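GGDEF and EAL domain-containing protein (Vibrio cholerae O1 str. 2010EL-1786, PDB 6PWK) probably senses cyclic di-GMP, which its EAL domain binds, as a receptor in the circuit that controls large adhesins and biofilm formation. Local coordinates at residues S164-N169 against L356-T361; T372-S377 against S402-E407. One frame throughout, in Å; residues are numbered along the deposited sequence.

Contact 1. Residues S164-N169 against L356-T361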
loop_
_atom_site.group_PDB
_atom_site.type_symbol
_atom_site.label_atom_id
_atom_site.label_comp_id
_atom_site.label_asym_id
_atom_site.label_seq_id
_atom_site.Cartn_x
_atom_site.Cartn_y
_atom_site.Cartn_z
ATOM N N SER A 164 3.865 12.231 -18.944
ATOM C CA SER A 164 3.402 11.522 -20.129
ATOM C C SER A 164 4.240 11.817 -21.367
ATOM O O SER A 164 4.097 11.111 -22.370
ATOM C CB SER A 164 1.932 11.858 -20.390
ATOM O OG SER A 164 1.710 13.255 -20.351
ATOM N N ASN A 165 5.105 12.830 -21.323
ATOM C CA ASN A 165 6.004 13.167 -22.428
ATOM C C ASN A 165 7.392 13.425 -21.859
ATOM O O ASN A 165 7.818 14.580 -21.724
ATOM C CB ASN A 165 5.492 14.377 -23.214
ATOM C CG ASN A 165 4.075 14.189 -23.716
ATOM O OD1 ASN A 165 3.832 13.438 -24.661
ATOM N ND2 ASN A 165 3.130 14.881 -23.088
ATOM N N PRO A 166 8.134 12.363 -21.523
ATOM C CA PRO A 166 9.463 12.549 -20.917
ATOM C C PRO A 166 10.488 13.201 -21.834
ATOM O O PRO A 166 11.588 13.522 -21.361
ATOM C CB PRO A 166 9.883 11.122 -20.544
ATOM C CG PRO A 166 9.074 10.241 -21.441
ATOM C CD PRO A 166 7.763 10.943 -21.613
ATOM N N GLU A 167 10.186 13.402 -23.119
ATOM C CA GLU A 167 11.100 14.162 -23.965
ATOM C C GLU A 167 11.072 15.647 -23.633
ATOM O O GLU A 167 11.997 16.374 -24.013
ATOM C CB GLU A 167 10.772 13.953 -25.445
ATOM C CG GLU A 167 9.481 14.601 -25.915
ATOM C CD GLU A 167 8.261 13.741 -25.651
ATOM O OE1 GLU A 167 8.354 12.799 -24.837
ATOM O OE2 GLU A 167 7.206 14.003 -26.265
ATOM N N LEU A 168 10.036 16.109 -22.941
ATOM C CA LEU A 168 9.992 17.478 -22.456
ATOM C C LEU A 168 10.774 17.590 -21.155
ATOM O O LEU A 168 10.668 16.731 -20.276
ATOM C CB LEU A 168 8.548 17.924 -22.225
ATOM C CG LEU A 168 7.561 17.836 -23.391
ATOM C CD1 LEU A 168 6.175 18.270 -22.938
ATOM C CD2 LEU A 168 8.033 18.682 -24.561
ATOM N N ASN A 169 11.573 18.654 -21.040
ATOM C CA ASN A 169 12.226 18.928 -19.767
ATOM C C ASN A 169 11.201 19.206 -18.676
ATOM O O ASN A 169 11.402 18.820 -17.519
ATOM C CB ASN A 169 13.190 20.105 -19.907
ATOM C CG ASN A 169 14.371 19.789 -20.800
ATOM O OD1 ASN A 169 15.387 19.266 -20.341
ATOM N ND2 ASN A 169 14.247 20.107 -22.083
ATOM N N LEU A 356 9.725 -0.902 -28.403
ATOM C CA LEU A 356 10.785 0.003 -27.979
ATOM C C LEU A 356 10.215 1.293 -27.403
ATOM O O LEU A 356 9.121 1.735 -27.763
ATOM C CB LEU A 356 11.705 0.329 -29.154
ATOM C CG LEU A 356 12.646 -0.777 -29.629
ATOM C CD1 LEU A 356 13.311 -0.380 -30.937
ATOM C CD2 LEU A 356 13.688 -1.070 -28.565
ATOM N N ASP A 357 10.972 1.889 -26.485
ATOM C CA ASP A 357 10.659 3.227 -26.005
ATOM C C ASP A 357 10.662 4.198 -27.179
ATOM O O ASP A 357 11.594 4.207 -27.990
ATOM C CB ASP A 357 11.678 3.653 -24.945
ATOM C CG ASP A 357 11.320 4.966 -24.269
ATOM O OD1 ASP A 357 10.308 5.592 -24.651
ATOM O OD2 ASP A 357 12.054 5.371 -23.343
ATOM N N TYR A 358 9.609 5.011 -27.276
ATOM C CA TYR A 358 9.488 5.929 -28.402
ATOM C C TYR A 358 10.555 7.013 -28.396
ATOM O O TYR A 358 10.704 7.712 -29.403
ATOM C CB TYR A 358 8.095 6.563 -28.424
ATOM C CG TYR A 358 7.870 7.681 -27.428
ATOM C CD1 TYR A 358 7.447 7.413 -26.132
ATOM C CD2 TYR A 358 8.051 9.010 -27.795
ATOM C CE1 TYR A 358 7.228 8.435 -25.225
ATOM C CE2 TYR A 358 7.838 10.036 -26.897
ATOM C CZ TYR A 358 7.427 9.744 -25.614
ATOM O OH TYR A 358 7.211 10.764 -24.720
ATOM N N LEU A 359 11.296 7.170 -27.298
ATOM C CA LEU A 359 12.417 8.098 -27.276
ATOM C C LEU A 359 13.580 7.634 -28.140
ATOM O O LEU A 359 14.512 8.415 -28.364
ATOM C CB LEU A 359 12.891 8.316 -25.838
ATOM C CG LEU A 359 11.915 9.060 -24.925
ATOM C CD1 LEU A 359 12.491 9.206 -23.529
ATOM C CD2 LEU A 359 11.580 10.421 -25.512
ATOM N N PHE A 360 13.555 6.389 -28.626
ATOM C CA PHE A 360 14.613 5.918 -29.513
ATOM C C PHE A 360 14.461 6.470 -30.924
ATOM O O PHE A 360 15.458 6.605 -31.641
ATOM C CB PHE A 360 14.640 4.389 -29.540
ATOM C CG PHE A 360 15.210 3.773 -28.295
ATOM C CD1 PHE A 360 16.548 3.938 -27.977
ATOM C CD2 PHE A 360 14.414 3.021 -27.447
ATOM C CE1 PHE A 360 17.080 3.373 -26.834
ATOM C CE2 PHE A 360 14.940 2.451 -26.302
ATOM C CZ PHE A 360 16.275 2.628 -25.995
ATOM N N THR A 361 13.238 6.791 -31.339
ATOM C CA THR A 361 13.025 7.485 -32.603
ATOM C C THR A 361 13.237 8.989 -32.481
ATOM O O THR A 361 13.061 9.704 -33.471
ATOM C CB THR A 361 11.614 7.212 -33.132
ATOM O OG1 THR A 361 10.649 7.867 -32.299
ATOM C CG2 THR A 361 11.328 5.718 -33.148
#
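Glu167 and Tyr358 meet through matching torsions: each places CG between its own backbone N and carbonyl carbon (chi1 71° for Glu167, 78° for Tyr358). The glutamate chain then bends at CD, and its carboxylate arrives at the hydroxyl end of the tyrosine. Tyr358 OH donates a hydrogen bond to Glu167 OE1. It is modelled at 2.3 Å, a length that is doubtful at this resolution and should not be read as unusual strength. The other carboxylate oxygen, Glu167 OE2, stays 3.6 Å from Tyr358 OH, leaving one branch to do the bonding. OE1 sits at the ring edge, near the ring plane, while the carboxylate plane stands 85° from that of the ring. Pro166 comes in obliquely, its CD 4.2 Å from Tyr358 CZ. Beside the polar pair is a small apolar patch. Leu359 spreads its two methyls over neighbouring residues of the turn: CD2 lies 3.6 Å from Glu167 CB, and CD1 lies 4.1 Å from Pro166 CG. Pro166 and Glu167 are the middle residues of a type I turn, closed by Leu168 N on Asn165 O at 3.0 Å; of the two, Glu167 points its CB toward the loop of Leu359. Arg391 makes a cation-pi contact with Tyr358, while Arg338, which Pro166 and Tyr358 also touch, forms a salt bridge with Asp357. This is an interdomain contact: the loop leaving helix 148-164 of the GGDEF domain touches the loop after strand 353-356 of the EAL domain's beta/alpha barrel, where the Tyr358 side chain lies about 5 Å from bound cyclic di-GMP.

Contact 2. Residues T372-S377 against S402-E407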
loop_
_atom_site.group_PDB
_atom_site.type_symbol
_atom_site.label_atom_id
_atom_site.label_comp_id
_atom_site.label_asym_id
_atom_site.label_seq_id
_atom_site.Cartn_x
_atom_site.Cartn_y
_atom_site.Cartn_z
ATOM N N THR A 372 23.026 1.710 -26.964
ATOM C CA THR A 372 22.022 1.074 -26.116
ATOM C C THR A 372 20.932 0.419 -26.955
ATOM O O THR A 372 20.433 -0.659 -26.610
ATOM C CB THR A 372 21.423 2.107 -25.156
ATOM O OG1 THR A 372 22.397 2.463 -24.167
ATOM C CG2 THR A 372 20.180 1.562 -24.466
ATOM N N LEU A 373 20.563 1.047 -28.076
ATOM C CA LEU A 373 19.490 0.514 -28.908
ATOM C C LEU A 373 19.865 -0.837 -29.507
ATOM O O LEU A 373 19.039 -1.758 -29.539
ATOM C CB LEU A 373 19.139 1.514 -30.009
ATOM C CG LEU A 373 18.066 1.091 -31.014
ATOM C CD1 LEU A 373 16.781 0.699 -30.306
ATOM C CD2 LEU A 373 17.812 2.208 -32.013
ATOM N N THR A 374 21.104 -0.979 -29.986
ATOM C CA THR A 374 21.528 -2.257 -30.551
ATOM C C THR A 374 21.622 -3.332 -29.477
ATOM O O THR A 374 21.247 -4.486 -29.711
ATOM C CB THR A 374 22.877 -2.112 -31.261
ATOM O OG1 THR A 374 22.902 -0.899 -32.020
ATOM C CG2 THR A 374 23.110 -3.292 -32.196
ATOM N N SER A 375 22.118 -2.968 -28.292
ATOM C CA SER A 375 22.329 -3.948 -27.231
ATOM C C SER A 375 21.012 -4.565 -26.777
ATOM O O SER A 375 20.904 -5.788 -26.629
ATOM C CB SER A 375 23.054 -3.295 -26.055
ATOM O OG SER A 375 23.226 -4.211 -24.987
ATOM N N ILE A 376 19.995 -3.732 -26.546
ATOM C CA ILE A 376 18.701 -4.258 -26.129
ATOM C C ILE A 376 17.985 -4.953 -27.280
ATOM O O ILE A 376 17.061 -5.740 -27.046
ATOM C CB ILE A 376 17.827 -3.141 -25.530
ATOM C CG1 ILE A 376 17.389 -2.151 -26.611
ATOM C CG2 ILE A 376 18.573 -2.416 -24.420
ATOM C CD1 ILE A 376 16.482 -1.053 -26.094
ATOM N N SER A 377 18.391 -4.687 -28.522
ATOM C CA SER A 377 17.772 -5.348 -29.666
ATOM C C SER A 377 18.249 -6.790 -29.785
ATOM O O SER A 377 17.447 -7.705 -30.009
ATOM C CB SER A 377 18.077 -4.573 -30.947
ATOM O OG SER A 377 17.752 -3.201 -30.801
ATOM N N SER A 402 16.305 0.701 -39.168
ATOM C CA SER A 402 16.583 -0.505 -39.942
ATOM C C SER A 402 17.971 -1.061 -39.651
ATOM O O SER A 402 18.177 -2.277 -39.728
ATOM C CB SER A 402 16.433 -0.216 -41.435
ATOM O OG SER A 402 15.083 0.051 -41.772
ATOM N N GLU A 403 18.931 -0.198 -39.316
ATOM C CA GLU A 403 20.283 -0.654 -39.019
ATOM C C GLU A 403 20.381 -1.425 -37.710
ATOM O O GLU A 403 21.453 -1.960 -37.411
ATOM C CB GLU A 403 21.242 0.536 -38.992
ATOM C CG GLU A 403 21.314 1.296 -40.301
ATOM C CD GLU A 403 22.227 2.501 -40.225
ATOM O OE1 GLU A 403 22.889 2.679 -39.182
ATOM O OE2 GLU A 403 22.279 3.269 -41.208
ATOM N N HIS A 404 19.301 -1.499 -36.931
ATOM C CA HIS A 404 19.293 -2.221 -35.666
ATOM C C HIS A 404 18.426 -3.476 -35.720
ATOM O O HIS A 404 17.951 -3.936 -34.677
ATOM C CB HIS A 404 18.832 -1.297 -34.539
ATOM C CG HIS A 404 19.764 -0.156 -34.281
ATOM N ND1 HIS A 404 20.036 0.811 -35.225
ATOM C CD2 HIS A 404 20.494 0.169 -33.190
ATOM C CE1 HIS A 404 20.892 1.683 -34.725
ATOM N NE2 HIS A 404 21.187 1.316 -33.491
ATOM N N PHE A 405 18.237 -4.039 -36.914
ATOM C CA PHE A 405 17.463 -5.261 -37.162
ATOM C C PHE A 405 16.195 -5.329 -36.307
ATOM O O PHE A 405 15.960 -6.279 -35.561
ATOM C CB PHE A 405 18.322 -6.518 -36.977
ATOM C CG PHE A 405 19.253 -6.472 -35.796
ATOM C CD1 PHE A 405 18.828 -6.875 -34.539
ATOM C CD2 PHE A 405 20.563 -6.044 -35.945
ATOM C CE1 PHE A 405 19.683 -6.835 -33.456
ATOM C CE2 PHE A 405 21.424 -6.001 -34.868
ATOM C CZ PHE A 405 20.983 -6.398 -33.620
ATOM N N ILE A 406 15.359 -4.303 -36.448
ATOM C CA ILE A 406 14.040 -4.304 -35.823
ATOM C C ILE A 406 13.076 -5.057 -36.730
ATOM O O ILE A 406 13.034 -4.818 -37.942
ATOM C CB ILE A 406 13.557 -2.870 -35.559
ATOM C CG1 ILE A 406 14.613 -2.089 -34.776
ATOM C CG2 ILE A 406 12.234 -2.878 -34.808
ATOM C CD1 ILE A 406 14.971 -2.714 -33.444
ATOM N N GLU A 407 12.296 -5.970 -36.147
ATOM C CA GLU A 407 11.468 -6.856 -36.958
ATOM C C GLU A 407 10.221 -6.150 -37.481
ATOM O O GLU A 407 9.961 -6.155 -38.690
ATOM C CB GLU A 407 11.089 -8.104 -36.153
ATOM C CG GLU A 407 12.219 -9.119 -36.036
ATOM C CD GLU A 407 11.755 -10.462 -35.505
ATOM O OE1 GLU A 407 11.116 -10.495 -34.433
ATOM O OE2 GLU A 407 12.023 -11.486 -36.169
#
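In the beta/alpha barrel of the EAL domain, Leu373 and His404 join an outer helix, 367-382, to the loop that carries the chain from helix 395-402 to strand 408-409. The loop starts with a type I turn from Ser402 to Phe405, and His404, its third residue, lays its ring against the helix. Leu373 has CG anti to the backbone N (chi1 178°), and chi2 of 55° then sets its methyls, CD2 lying over one face of the imidazole in a CH-pi contact. The methyl lies 3.7 Å from the ring centroid and 17° off its normal, displaced toward the rim. The ring is also held through its nitrogens: NE2 is hydrogen-bonded to Lys370 O, one turn back along the helix, and ND1 weakly to Phe400 O. If both nitrogens donate, the imidazole would be doubly protonated, although the weak second bond leaves this open. Lys370 O also receives Thr374 OG1, so the threonine and the histidine share one carbonyl at the helix surface. Phe405, the last residue of the turn, has phi and psi both positive, a left-handed backbone conformation, and its ring reaches back to the helix. Phe405 CZ lies 4.0 Å from Thr374 CG2, and Phe405 CE1 lies 3.7 Å from Ser377 CB, both approaches being oblique to the ring. The serine hydroxyl itself bonds back to Leu373 O within the helix, at a modelled length too short to trust. Deeper in, where the loop turns toward its strand, Ile406 CD1 approaches Ser377 OG to 3.9 Å.

As a worked example of chemistry following location, the pair is instructive. Contact 1 is a surface contact between two domains, carried by a carboxylate-hydroxyl hydrogen bond with a modest apolar fringe. Contact 2, partly buried and wholly within the EAL domain, buries more area (300 against 198 Å²) and relies on apolar and CH-pi packing. Their centres lie about 17 Å apart, yet they touch: Leu356, at the end of the barrel strand feeding the contact 1 loop, packs on Leu373, Ile376 and Ile406, and Phe360 packs on Ile376. The loop at the domain boundary therefore rests on the helix that contact 2 ties to the loop before strand 408-409.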